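Local atomic coordinates of AT-less polyketide synthase (Streptomyces platensis subsp. rosaceus, PDB entry 4TKT), a protein that probably extends polyketide chains by decarboxylative condensation, as the ketosynthase domain of a modular synthase that makes isomigrastatin. Residues A[338-343]-A[400-405]; A[465-470]-A[603-608]; A[477-482]-A[523-528]. All blocks are in the same frame, centred on the assembly; numbering follows the deposited sequence.

Contact 1: residues A[338-343]-A[400-405]; sequences AAFAEF and DSPFVL
Phe340, in helix 328-340, comes closest to Pro402 in the turn that leads into strand 403-405, their CA atoms 7.3 Å apart, and no hydrogen bond joins the two backbones. The contact is made by three apolar side chains. Pro402 lies over one face of the Phe340 ring: its CB stands 4.3 Å from the ring centroid and 17° off the normal, a CH-pi contact, while Pro402 CG reaches 3.7 Å to Phe340 CB. A proline suits this place because its compact, rigid ring brings aliphatic C-H groups to the aromatic face. Phe403 meets the same ring at another point, its CZ 3.5 Å from Phe340 CE2. The two ring planes stand at 86°, an oblique pairing with the centroids 5.3 Å apart. In Phe403, CG anti to the carbonyl carbon (chi1 -51°) brings the ring nearer the helix than its CB bond points. Before the strand, Ser401 OG accepts from Phe403 N in an ST turn that fixes the chain's entry. Trp305 of helix 294-308 packs edge-to-face with Phe340, and strand 403-405 is the outermost strand at one end of the large ketosynthase sheet, next to strand 350-353.

Contact 2: residues A[465-470]-A[603-608]; sequences SAFDEE and PGYPFA
The hydroxyl of Tyr605 accepts a hydrogen bond from the backbone N of Phe467, 3.2 Å from N to OH with an angle of 153° at the hydrogen. This ties segment 603-608, which has no regular helix or strand, to the turn between strand 460-466 and helix 469-482 in the RhiE-like linker domain, an alpha-beta unit beside the ketosynthase. Phe467 N lies at the edge of the phenol ring, near its plane. Ala466 sits by the same ring, its CB 3.6 Å from Tyr605 CE2; the small methyl lets the strand end come close to the ring. Tyr605 OH also lies 3.1 Å from Phe467 CB, a close approach. Tyrosine suits the site because its ring spans the gap between the two segments and its hydroxyl engages a backbone N-H at the far end. With CG anti to the backbone N (chi1 -175°), the ring extends across to the strand end. A phenylalanine in its place would probably leave the N-H of Phe467 without this acceptor.

Further out, Glu107 OE1 holds Tyr605 N, and Phe80 and His103 pack against the ring from the ketosynthase side. Pro606 is the centre of an inverse gamma turn, with a weak bond from Phe607 N to Tyr605 O, and its carbonyl is bonded by Arg471. On the linker side, Asp468 at the N-cap of helix 469-482 accepts from Arg471 N through OD1. Against the phenol itself, Pro606 CD rests 3.4 Å above the ring plane, toward its rim.

Contact 3: residues A[477-482]-A[523-528]; sequences GRLRDA and DALDAC
Arg480 reaches Asp526 because both side chains leave their helices with CG anti to the backbone N, and the arginine chain then bends at chi3, 61°, to turn its guanidinium across the gap. NH1 arrives at Asp526 OD1 with the carboxylate oxygen at the guanidinium edge, near its plane. The modelled 2.5 Å between Arg480 NH1 and Asp526 OD1 is so short that the exact distance is doubtful, though the pair is placed as a salt bridge. The guanidinium and carboxylate planes stand 61° apart, so the two groups do not meet in a flat, two-pronged pairing. The aliphatic part of the arginine also packs, with Arg480 CD 3.7 Å from Asp526 CB.

Below the charges the contact turns apolar. Leu525 places its CB 3.8 Å from Arg480 CB, and Leu525 CD1 reaches Leu479 CG at 3.7 Å. The branched ends of these leucines fill the buried side between the helices, where Leu525 also touches Phe511, while the arginine and acids face the less buried side. Helices 469-482 and 518-530 run roughly antiparallel, their local axes 8.5 Å apart and crossing at -149°, and both belong to the RhiE-like linker domain. This is helix-helix packing, with helix 518-530 also lying on strand 509-515.

Arg480 has a second acid in its own helix. Arg480 NE donates to Asp481 OD1 at 3.0 Å, with a weak bond from NH2 to the same oxygen, which is met by NE from above the carboxylate plane. One guanidinium thus serves two carboxylates, one in its own helix and one on helix 518-530. Bonding to both limits its rotation, and its positive charge probably offsets the repulsion between the acids and favours their ionised forms.

How the contacts relate
Contact 1 is buried between a helix and the end strand of the ketosynthase sheet, whereas contacts 2 and 3 lie on the opposite side of the chain's centre, their centres about 49 and 50 Å from that of contact 1. Contacts 2 and 3 share helix 469-482, one using its start and the other its later turns, and they touch where Pro603 packs on Ala482. Chemistry follows place: contact 1 relies on apolar and aromatic packing, contact 2 adds one hydrogen bond to a largely buried tyrosine, and contact 3, only partly buried, sets a salt-bridge network above a leucine pair. Contact 3 is nested inside the loop that contact 2 closes.

Contact 1: residues A[338-343]-A[400-405]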
ATOM      1  N   ALA A 338      -3.664 -14.711  25.761  1.00 42.38           N
ATOM      2  CA  ALA A 338      -5.038 -14.881  26.214  1.00 42.56           C
ATOM      3  C   ALA A 338      -5.949 -15.264  25.053  1.00 49.80           C
ATOM      4  O   ALA A 338      -6.912 -16.013  25.227  1.00 54.41           O
ATOM      5  CB  ALA A 338      -5.537 -13.612  26.885  1.00 41.31           C
ATOM      6  N   ALA A 339      -5.640 -14.748  23.869  1.00 46.59           N
ATOM      7  CA  ALA A 339      -6.412 -15.060  22.672  1.00 41.25           C
ATOM      8  C   ALA A 339      -6.277 -16.533  22.297  1.00 50.49           C
ATOM      9  O   ALA A 339      -7.274 -17.236  22.135  1.00 56.76           O
ATOM     10  CB  ALA A 339      -5.977 -14.179  21.518  1.00 39.95           C
ATOM     11  N   PHE A 340      -5.038 -16.993  22.165  1.00 49.70           N
ATOM     12  CA  PHE A 340      -4.765 -18.368  21.766  1.00 45.19           C
ATOM     13  C   PHE A 340      -5.193 -19.386  22.823  1.00 58.44           C
ATOM     14  O   PHE A 340      -5.553 -20.516  22.492  1.00 64.04           O
ATOM     15  CB  PHE A 340      -3.277 -18.545  21.458  1.00 45.60           C
ATOM     16  CG  PHE A 340      -2.878 -18.087  20.083  1.00 44.75           C
ATOM     17  CD1 PHE A 340      -3.014 -18.931  18.993  1.00 45.50           C
ATOM     18  CD2 PHE A 340      -2.356 -16.821  19.883  1.00 48.10           C
ATOM     19  CE1 PHE A 340      -2.645 -18.516  17.730  1.00 44.84           C
ATOM     20  CE2 PHE A 340      -1.985 -16.399  18.620  1.00 42.66           C
ATOM     21  CZ  PHE A 340      -2.129 -17.249  17.542  1.00 53.45           C
ATOM     22  N   ALA A 341      -5.153 -18.984  24.090  1.00 47.92           N
ATOM     23  CA  ALA A 341      -5.421 -19.904  25.197  1.00 48.39           C
ATOM     24  C   ALA A 341      -6.860 -20.407  25.207  1.00 48.93           C
ATOM     25  O   ALA A 341      -7.164 -21.419  25.835  1.00 61.14           O
ATOM     26  CB  ALA A 341      -5.094 -19.241  26.523  1.00 48.16           C
ATOM     27  N   GLU A 342      -7.745 -19.700  24.513  1.00 47.63           N
ATOM     28  CA  GLU A 342      -9.148 -20.090  24.454  1.00 51.74           C
ATOM     29  C   GLU A 342      -9.397 -21.181  23.419  1.00 56.52           C
ATOM     30  O   GLU A 342     -10.533 -21.621  23.237  1.00 60.56           O
ATOM     31  CB  GLU A 342     -10.030 -18.876  24.145  1.00 52.85           C
ATOM     32  CG  GLU A 342     -10.258 -17.960  25.335  1.00 66.77           C
ATOM     33  CD  GLU A 342     -10.956 -18.662  26.485  1.00 84.91           C
ATOM     34  OE1 GLU A 342     -11.806 -19.541  26.224  1.00 91.68           O
ATOM     35  OE2 GLU A 342     -10.652 -18.339  27.653  1.00 92.93           O
ATOM     36  N   PHE A 343      -8.337 -21.621  22.749  1.00 64.05           N
ATOM     37  CA  PHE A 343      -8.480 -22.592  21.670  1.00 56.03           C
ATOM     38  C   PHE A 343      -7.475 -23.734  21.760  1.00 58.29           C
ATOM     39  O   PHE A 343      -7.835 -24.897  21.576  1.00 72.58           O
ATOM     40  CB  PHE A 343      -8.353 -21.893  20.319  1.00 54.26           C
ATOM     41  CG  PHE A 343      -9.406 -20.851  20.076  1.00 52.21           C
ATOM     42  CD1 PHE A 343     -10.645 -21.205  19.569  1.00 52.61           C
ATOM     43  CD2 PHE A 343      -9.155 -19.516  20.354  1.00 49.98           C
ATOM     44  CE1 PHE A 343     -11.618 -20.247  19.343  1.00 60.44           C
ATOM     45  CE2 PHE A 343     -10.124 -18.553  20.129  1.00 48.19           C
ATOM     46  CZ  PHE A 343     -11.356 -18.919  19.625  1.00 57.28           C
ATOM     47  N   ASP A 400       7.102 -19.976  26.958  1.00 67.07           N
ATOM     48  CA  ASP A 400       5.763 -20.377  27.377  1.00 68.05           C
ATOM     49  C   ASP A 400       4.723 -19.536  26.645  1.00 66.98           C
ATOM     50  O   ASP A 400       3.946 -18.806  27.261  1.00 72.43           O
ATOM     51  CB  ASP A 400       5.601 -20.237  28.891  1.00 71.29           C
ATOM     52  CG  ASP A 400       4.325 -20.879  29.404  1.00 79.80           C
ATOM     53  OD1 ASP A 400       3.815 -21.806  28.740  1.00 80.49           O
ATOM     54  OD2 ASP A 400       3.834 -20.457  30.473  1.00 84.73           O
ATOM     55  N   SER A 401       4.726 -19.641  25.322  1.00 61.30           N
ATOM     56  CA  SER A 401       3.824 -18.868  24.482  1.00 57.24           C
ATOM     57  C   SER A 401       3.588 -19.622  23.178  1.00 58.32           C
ATOM     58  O   SER A 401       4.324 -20.556  22.863  1.00 59.84           O
ATOM     59  CB  SER A 401       4.403 -17.479  24.208  1.00 56.42           C
ATOM     60  OG  SER A 401       5.432 -17.545  23.236  1.00 57.52           O
ATOM     61  N   PRO A 402       2.558 -19.227  22.414  1.00 58.26           N
ATOM     62  CA  PRO A 402       2.362 -19.858  21.105  1.00 57.04           C
ATOM     63  C   PRO A 402       3.445 -19.477  20.103  1.00 53.96           C
ATOM     64  O   PRO A 402       3.517 -20.075  19.031  1.00 54.64           O
ATOM     65  CB  PRO A 402       1.003 -19.311  20.646  1.00 52.98           C
ATOM     66  CG  PRO A 402       0.341 -18.811  21.880  1.00 54.53           C
ATOM     67  CD  PRO A 402       1.443 -18.332  22.766  1.00 56.19           C
ATOM     68  N   PHE A 403       4.281 -18.505  20.453  1.00 51.74           N
ATOM     69  CA  PHE A 403       5.125 -17.849  19.463  1.00 50.75           C
ATOM     70  C   PHE A 403       6.604 -18.214  19.499  1.00 52.04           C
ATOM     71  O   PHE A 403       7.117 -18.741  20.486  1.00 57.59           O
ATOM     72  CB  PHE A 403       4.999 -16.332  19.611  1.00 49.09           C
ATOM     73  CG  PHE A 403       3.585 -15.846  19.631  1.00 47.01           C
ATOM     74  CD1 PHE A 403       2.809 -15.894  18.486  1.00 49.31           C
ATOM     75  CD2 PHE A 403       3.033 -15.336  20.792  1.00 46.38           C
ATOM     76  CE1 PHE A 403       1.505 -15.445  18.499  1.00 53.22           C
ATOM     77  CE2 PHE A 403       1.730 -14.886  20.811  1.00 53.83           C
ATOM     78  CZ  PHE A 403       0.965 -14.940  19.663  1.00 54.20           C
ATOM     79  N   VAL A 404       7.267 -17.925  18.384  1.00 57.41           N
ATOM     80  CA  VAL A 404       8.721 -17.921  18.290  1.00 56.13           C
ATOM     81  C   VAL A 404       9.141 -16.649  17.561  1.00 54.51           C
ATOM     82  O   VAL A 404       8.764 -16.436  16.408  1.00 56.54           O
ATOM     83  CB  VAL A 404       9.266 -19.153  17.543  1.00 54.49           C
ATOM     84  CG1 VAL A 404      10.750 -18.986  17.262  1.00 55.01           C
ATOM     85  CG2 VAL A 404       9.012 -20.416  18.344  1.00 56.61           C
ATOM     86  N   LEU A 405       9.905 -15.798  18.239  1.00 49.75           N
ATOM     87  CA  LEU A 405      10.321 -14.522  17.669  1.00 48.00           C
ATOM     88  C   LEU A 405      11.201 -14.720  16.439  1.00 58.00           C
ATOM     89  O   LEU A 405      12.264 -15.334  16.517  1.00 63.50           O
ATOM     90  CB  LEU A 405      11.059 -13.685  18.712  1.00 47.49           C
ATOM     91  CG  LEU A 405      11.465 -12.286  18.247  1.00 45.72           C
ATOM     92  CD1 LEU A 405      10.239 -11.498  17.823  1.00 43.82           C
ATOM     93  CD2 LEU A 405      12.223 -11.559  19.343  1.00 53.73           C
TER

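Contact 2: residues A[465-470]-A[603-608]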
ATOM      1  N   SER A 465       0.971   3.865 -23.016  1.00 35.13           N
ATOM      2  CA  SER A 465       0.601   5.273 -23.154  1.00 38.80           C
ATOM      3  C   SER A 465       0.914   6.097 -21.905  1.00 40.57           C
ATOM      4  O   SER A 465       0.991   5.566 -20.798  1.00 35.96           O
ATOM      5  CB  SER A 465      -0.885   5.402 -23.502  1.00 44.10           C
ATOM      6  OG  SER A 465      -1.699   4.740 -22.551  1.00 46.95           O
ATOM      7  N   ALA A 466       1.094   7.400 -22.094  1.00 43.12           N
ATOM      8  CA  ALA A 466       1.378   8.310 -20.990  1.00 40.40           C
ATOM      9  C   ALA A 466       0.942   9.731 -21.336  1.00 42.38           C
ATOM     10  O   ALA A 466       0.413   9.978 -22.419  1.00 40.50           O
ATOM     11  CB  ALA A 466       2.855   8.275 -20.636  1.00 35.28           C
ATOM     12  N   PHE A 467       1.178  10.659 -20.414  1.00 35.08           N
ATOM     13  CA  PHE A 467       0.684  12.028 -20.543  1.00 48.85           C
ATOM     14  C   PHE A 467       1.346  12.781 -21.691  1.00 50.00           C
ATOM     15  O   PHE A 467       0.671  13.466 -22.460  1.00 55.32           O
ATOM     16  CB  PHE A 467       0.895  12.790 -19.232  1.00 53.88           C
ATOM     17  CG  PHE A 467       0.070  14.040 -19.117  1.00 54.51           C
ATOM     18  CD1 PHE A 467      -1.235  13.982 -18.652  1.00 49.65           C
ATOM     19  CD2 PHE A 467       0.602  15.274 -19.461  1.00 56.09           C
ATOM     20  CE1 PHE A 467      -1.999  15.131 -18.538  1.00 49.07           C
ATOM     21  CE2 PHE A 467      -0.156  16.429 -19.350  1.00 53.89           C
ATOM     22  CZ  PHE A 467      -1.458  16.356 -18.888  1.00 51.87           C
ATOM     23  N   ASP A 468       2.666  12.665 -21.796  1.00 45.43           N
ATOM     24  CA  ASP A 468       3.399  13.273 -22.903  1.00 44.92           C
ATOM     25  C   ASP A 468       4.469  12.325 -23.432  1.00 40.15           C
ATOM     26  O   ASP A 468       4.575  11.186 -22.977  1.00 41.00           O
ATOM     27  CB  ASP A 468       4.027  14.607 -22.480  1.00 51.20           C
ATOM     28  CG  ASP A 468       4.875  14.494 -21.221  1.00 59.89           C
ATOM     29  OD1 ASP A 468       5.543  13.457 -21.027  1.00 60.01           O
ATOM     30  OD2 ASP A 468       4.876  15.457 -20.422  1.00 63.97           O
ATOM     31  N   GLU A 469       5.263  12.803 -24.384  1.00 38.98           N
ATOM     32  CA  GLU A 469       6.276  11.974 -25.026  1.00 40.84           C
ATOM     33  C   GLU A 469       7.353  11.521 -24.046  1.00 41.68           C
ATOM     34  O   GLU A 469       7.778  10.366 -24.076  1.00 49.17           O
ATOM     35  CB  GLU A 469       6.917  12.722 -26.196  1.00 40.58           C
ATOM     36  CG  GLU A 469       8.093  11.990 -26.823  1.00 48.32           C
ATOM     37  CD  GLU A 469       8.592  12.656 -28.088  1.00 58.97           C
ATOM     38  OE1 GLU A 469       7.896  13.557 -28.600  1.00 66.14           O
ATOM     39  OE2 GLU A 469       9.680  12.276 -28.571  1.00 60.06           O
ATOM     40  N   GLU A 470       7.787  12.429 -23.178  1.00 41.91           N
ATOM     41  CA  GLU A 470       8.841  12.117 -22.217  1.00 42.04           C
ATOM     42  C   GLU A 470       8.415  11.012 -21.258  1.00 42.18           C
ATOM     43  O   GLU A 470       9.148  10.045 -21.055  1.00 45.74           O
ATOM     44  CB  GLU A 470       9.240  13.359 -21.422  1.00 47.19           C
ATOM     45  CG  GLU A 470      10.317  13.081 -20.384  1.00 61.15           C
ATOM     46  CD  GLU A 470      10.376  14.132 -19.297  1.00 74.88           C
ATOM     47  OE1 GLU A 470       9.665  15.152 -19.415  1.00 83.64           O
ATOM     48  OE2 GLU A 470      11.132  13.934 -18.320  1.00 77.49           O
ATOM     49  N   PRO A 603       5.171  -2.546 -13.956  1.00 42.38           N
ATOM     50  CA  PRO A 603       5.512  -1.219 -13.430  1.00 41.63           C
ATOM     51  C   PRO A 603       4.385  -0.202 -13.595  1.00 50.24           C
ATOM     52  O   PRO A 603       3.706  -0.188 -14.625  1.00 54.79           O
ATOM     53  CB  PRO A 603       6.729  -0.817 -14.266  1.00 37.08           C
ATOM     54  CG  PRO A 603       7.367  -2.108 -14.622  1.00 40.50           C
ATOM     55  CD  PRO A 603       6.244  -3.090 -14.809  1.00 42.60           C
ATOM     56  N   GLY A 604       4.193   0.631 -12.576  1.00 49.34           N
ATOM     57  CA  GLY A 604       3.160   1.649 -12.597  1.00 47.58           C
ATOM     58  C   GLY A 604       3.582   2.887 -13.364  1.00 43.67           C
ATOM     59  O   GLY A 604       4.729   2.996 -13.793  1.00 44.40           O
ATOM     60  N   TYR A 605       2.649   3.821 -13.534  1.00 39.29           N
ATOM     61  CA  TYR A 605       2.919   5.060 -14.255  1.00 34.72           C
ATOM     62  C   TYR A 605       4.051   5.849 -13.605  1.00 33.72           C
ATOM     63  O   TYR A 605       4.094   5.989 -12.383  1.00 41.31           O
ATOM     64  CB  TYR A 605       1.656   5.925 -14.331  1.00 29.96           C
ATOM     65  CG  TYR A 605       1.824   7.179 -15.161  1.00 37.42           C
ATOM     66  CD1 TYR A 605       2.279   8.361 -14.589  1.00 29.28           C
ATOM     67  CD2 TYR A 605       1.532   7.179 -16.519  1.00 36.60           C
ATOM     68  CE1 TYR A 605       2.436   9.504 -15.347  1.00 42.60           C
ATOM     69  CE2 TYR A 605       1.685   8.319 -17.283  1.00 29.96           C
ATOM     70  CZ  TYR A 605       2.138   9.477 -16.692  1.00 42.26           C
ATOM     71  OH  TYR A 605       2.297  10.617 -17.445  1.00 49.90           O
ATOM     72  N   PRO A 606       4.975   6.369 -14.427  1.00 33.36           N
ATOM     73  CA  PRO A 606       6.101   7.180 -13.957  1.00 31.27           C
ATOM     74  C   PRO A 606       5.708   8.640 -13.746  1.00 37.93           C
ATOM     75  O   PRO A 606       5.889   9.463 -14.645  1.00 40.12           O
ATOM     76  CB  PRO A 606       7.115   7.045 -15.090  1.00 30.11           C
ATOM     77  CG  PRO A 606       6.263   6.895 -16.313  1.00 30.26           C
ATOM     78  CD  PRO A 606       5.019   6.155 -15.885  1.00 30.26           C
ATOM     79  N   PHE A 607       5.175   8.952 -12.569  1.00 38.73           N
ATOM     80  CA  PHE A 607       4.692  10.298 -12.287  1.00 28.57           C
ATOM     81  C   PHE A 607       5.797  11.337 -12.419  1.00 36.03           C
ATOM     82  O   PHE A 607       6.954  11.077 -12.084  1.00 39.08           O
ATOM     83  CB  PHE A 607       4.080  10.371 -10.882  1.00 28.27           C
ATOM     84  CG  PHE A 607       2.859   9.515 -10.707  1.00 30.69           C
ATOM     85  CD1 PHE A 607       1.675   9.838 -11.349  1.00 28.33           C
ATOM     86  CD2 PHE A 607       2.892   8.393  -9.898  1.00 28.45           C
ATOM     87  CE1 PHE A 607       0.552   9.053 -11.192  1.00 28.86           C
ATOM     88  CE2 PHE A 607       1.772   7.604  -9.736  1.00 28.62           C
ATOM     89  CZ  PHE A 607       0.600   7.934 -10.383  1.00 28.69           C
ATOM     90  N   ALA A 608       5.430  12.509 -12.927  1.00 32.97           N
ATOM     91  CA  ALA A 608       6.331  13.654 -12.942  1.00 32.15           C
ATOM     92  C   ALA A 608       6.700  14.023 -11.506  1.00 30.94           C
ATOM     93  O   ALA A 608       5.842  14.027 -10.620  1.00 34.89           O
ATOM     94  CB  ALA A 608       5.687  14.830 -13.658  1.00 28.67           C
TER

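Contact 3: residues A[477-482]-A[523-528]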
ATOM      1  N   GLY A 477      11.188   2.514 -20.843  1.00 39.14           N
ATOM      2  CA  GLY A 477      12.419   2.169 -20.164  1.00 42.09           C
ATOM      3  C   GLY A 477      12.183   1.329 -18.925  1.00 43.68           C
ATOM      4  O   GLY A 477      12.880   0.341 -18.694  1.00 47.36           O
ATOM      5  N   ARG A 478      11.195   1.717 -18.124  1.00 44.16           N
ATOM      6  CA  ARG A 478      10.927   1.021 -16.870  1.00 42.87           C
ATOM      7  C   ARG A 478      10.326  -0.359 -17.129  1.00 46.56           C
ATOM      8  O   ARG A 478      10.569  -1.300 -16.373  1.00 47.61           O
ATOM      9  CB  ARG A 478      10.003   1.856 -15.976  1.00 39.06           C
ATOM     10  CG  ARG A 478      10.529   3.261 -15.699  1.00 50.72           C
ATOM     11  CD  ARG A 478      10.297   3.714 -14.257  1.00 62.83           C
ATOM     12  NE  ARG A 478       8.890   3.974 -13.956  1.00 68.65           N
ATOM     13  CZ  ARG A 478       8.189   3.322 -13.034  1.00 71.13           C
ATOM     14  NH1 ARG A 478       8.762   2.368 -12.311  1.00 75.70           N
ATOM     15  NH2 ARG A 478       6.914   3.625 -12.829  1.00 65.52           N
ATOM     16  N   LEU A 479       9.550  -0.480 -18.202  1.00 38.56           N
ATOM     17  CA  LEU A 479       8.986  -1.768 -18.587  1.00 38.63           C
ATOM     18  C   LEU A 479      10.078  -2.667 -19.153  1.00 46.58           C
ATOM     19  O   LEU A 479      10.095  -3.874 -18.911  1.00 47.62           O
ATOM     20  CB  LEU A 479       7.864  -1.587 -19.610  1.00 38.10           C
ATOM     21  CG  LEU A 479       7.217  -2.870 -20.135  1.00 38.23           C
ATOM     22  CD1 LEU A 479       6.636  -3.682 -18.993  1.00 38.14           C
ATOM     23  CD2 LEU A 479       6.146  -2.553 -21.165  1.00 37.76           C
ATOM     24  N   ARG A 480      10.986  -2.063 -19.911  1.00 39.93           N
ATOM     25  CA  ARG A 480      12.130  -2.780 -20.459  1.00 48.19           C
ATOM     26  C   ARG A 480      12.989  -3.358 -19.344  1.00 49.87           C
ATOM     27  O   ARG A 480      13.428  -4.505 -19.416  1.00 42.27           O
ATOM     28  CB  ARG A 480      12.966  -1.853 -21.340  1.00 41.17           C
ATOM     29  CG  ARG A 480      14.324  -2.404 -21.720  1.00 42.25           C
ATOM     30  CD  ARG A 480      15.287  -1.269 -22.007  1.00 49.50           C
ATOM     31  NE  ARG A 480      15.461  -0.418 -20.833  1.00 54.05           N
ATOM     32  CZ  ARG A 480      15.973   0.808 -20.866  1.00 56.01           C
ATOM     33  NH1 ARG A 480      16.359   1.337 -22.018  1.00 42.84           N
ATOM     34  NH2 ARG A 480      16.095   1.507 -19.746  1.00 42.51           N
ATOM     35  N   ASP A 481      13.220  -2.555 -18.309  1.00 47.06           N
ATOM     36  CA  ASP A 481      14.044  -2.979 -17.184  1.00 47.77           C
ATOM     37  C   ASP A 481      13.366  -4.091 -16.395  1.00 47.98           C
ATOM     38  O   ASP A 481      14.027  -4.990 -15.874  1.00 48.12           O
ATOM     39  CB  ASP A 481      14.355  -1.794 -16.267  1.00 50.08           C
ATOM     40  CG  ASP A 481      15.214  -0.742 -16.944  1.00 58.01           C
ATOM     41  OD1 ASP A 481      15.861  -1.063 -17.966  1.00 59.21           O
ATOM     42  OD2 ASP A 481      15.245   0.404 -16.449  1.00 60.96           O
ATOM     43  N   ALA A 482      12.042  -4.029 -16.315  1.00 41.04           N
ATOM     44  CA  ALA A 482      11.280  -5.047 -15.607  1.00 40.94           C
ATOM     45  C   ALA A 482      11.314  -6.382 -16.347  1.00 50.43           C
ATOM     46  O   ALA A 482      11.476  -7.435 -15.733  1.00 50.69           O
ATOM     47  CB  ALA A 482       9.846  -4.593 -15.407  1.00 39.88           C
ATOM     48  N   ASP A 523      13.812  -5.198 -27.123  1.00 49.77           N
ATOM     49  CA  ASP A 523      14.490  -4.380 -28.125  1.00 50.79           C
ATOM     50  C   ASP A 523      13.634  -3.200 -28.559  1.00 41.17           C
ATOM     51  O   ASP A 523      14.132  -2.087 -28.712  1.00 39.30           O
ATOM     52  CB  ASP A 523      14.866  -5.215 -29.352  1.00 64.49           C
ATOM     53  CG  ASP A 523      16.021  -6.157 -29.088  1.00 75.84           C
ATOM     54  OD1 ASP A 523      16.638  -6.058 -28.005  1.00 78.31           O
ATOM     55  OD2 ASP A 523      16.320  -6.988 -29.972  1.00 81.01           O
ATOM     56  N   ALA A 524      12.345  -3.453 -28.766  1.00 39.11           N
ATOM     57  CA  ALA A 524      11.424  -2.407 -29.190  1.00 38.42           C
ATOM     58  C   ALA A 524      11.259  -1.357 -28.098  1.00 42.08           C
ATOM     59  O   ALA A 524      11.247  -0.158 -28.375  1.00 44.26           O
ATOM     60  CB  ALA A 524      10.079  -3.004 -29.566  1.00 45.78           C
ATOM     61  N   LEU A 525      11.137  -1.819 -26.856  1.00 37.32           N
ATOM     62  CA  LEU A 525      11.001  -0.929 -25.707  1.00 36.48           C
ATOM     63  C   LEU A 525      12.244  -0.072 -25.521  1.00 43.13           C
ATOM     64  O   LEU A 525      12.149   1.120 -25.231  1.00 45.36           O
ATOM     65  CB  LEU A 525      10.724  -1.733 -24.438  1.00 36.54           C
ATOM     66  CG  LEU A 525       9.353  -2.409 -24.398  1.00 42.83           C
ATOM     67  CD1 LEU A 525       9.241  -3.355 -23.212  1.00 36.97           C
ATOM     68  CD2 LEU A 525       8.250  -1.360 -24.365  1.00 35.91           C
ATOM     69  N   ASP A 526      13.411  -0.686 -25.692  1.00 42.07           N
ATOM     70  CA  ASP A 526      14.673   0.030 -25.570  1.00 45.33           C
ATOM     71  C   ASP A 526      14.787   1.104 -26.646  1.00 43.94           C
ATOM     72  O   ASP A 526      15.258   2.211 -26.384  1.00 46.61           O
ATOM     73  CB  ASP A 526      15.853  -0.939 -25.663  1.00 49.99           C
ATOM     74  CG  ASP A 526      17.152  -0.320 -25.181  1.00 57.56           C
ATOM     75  OD1 ASP A 526      17.110   0.482 -24.225  1.00 57.78           O
ATOM     76  OD2 ASP A 526      18.215  -0.639 -25.753  1.00 62.73           O
ATOM     77  N   ALA A 527      14.347   0.771 -27.855  1.00 43.56           N
ATOM     78  CA  ALA A 527      14.394   1.704 -28.973  1.00 42.77           C
ATOM     79  C   ALA A 527      13.506   2.914 -28.708  1.00 45.12           C
ATOM     80  O   ALA A 527      13.914   4.055 -28.924  1.00 52.22           O
ATOM     81  CB  ALA A 527      13.975   1.012 -30.258  1.00 41.74           C
ATOM     82  N   CYS A 528      12.292   2.656 -28.237  1.00 40.13           N
ATOM     83  CA  CYS A 528      11.360   3.722 -27.897  1.00 41.06           C
ATOM     84  C   CYS A 528      11.871   4.565 -26.733  1.00 46.10           C
ATOM     85  O   CYS A 528      11.734   5.788 -26.734  1.00 50.07           O
ATOM     86  CB  CYS A 528       9.989   3.144 -27.555  1.00 39.46           C
ATOM     87  SG  CYS A 528       8.805   4.371 -26.968  1.00 54.05           S
TER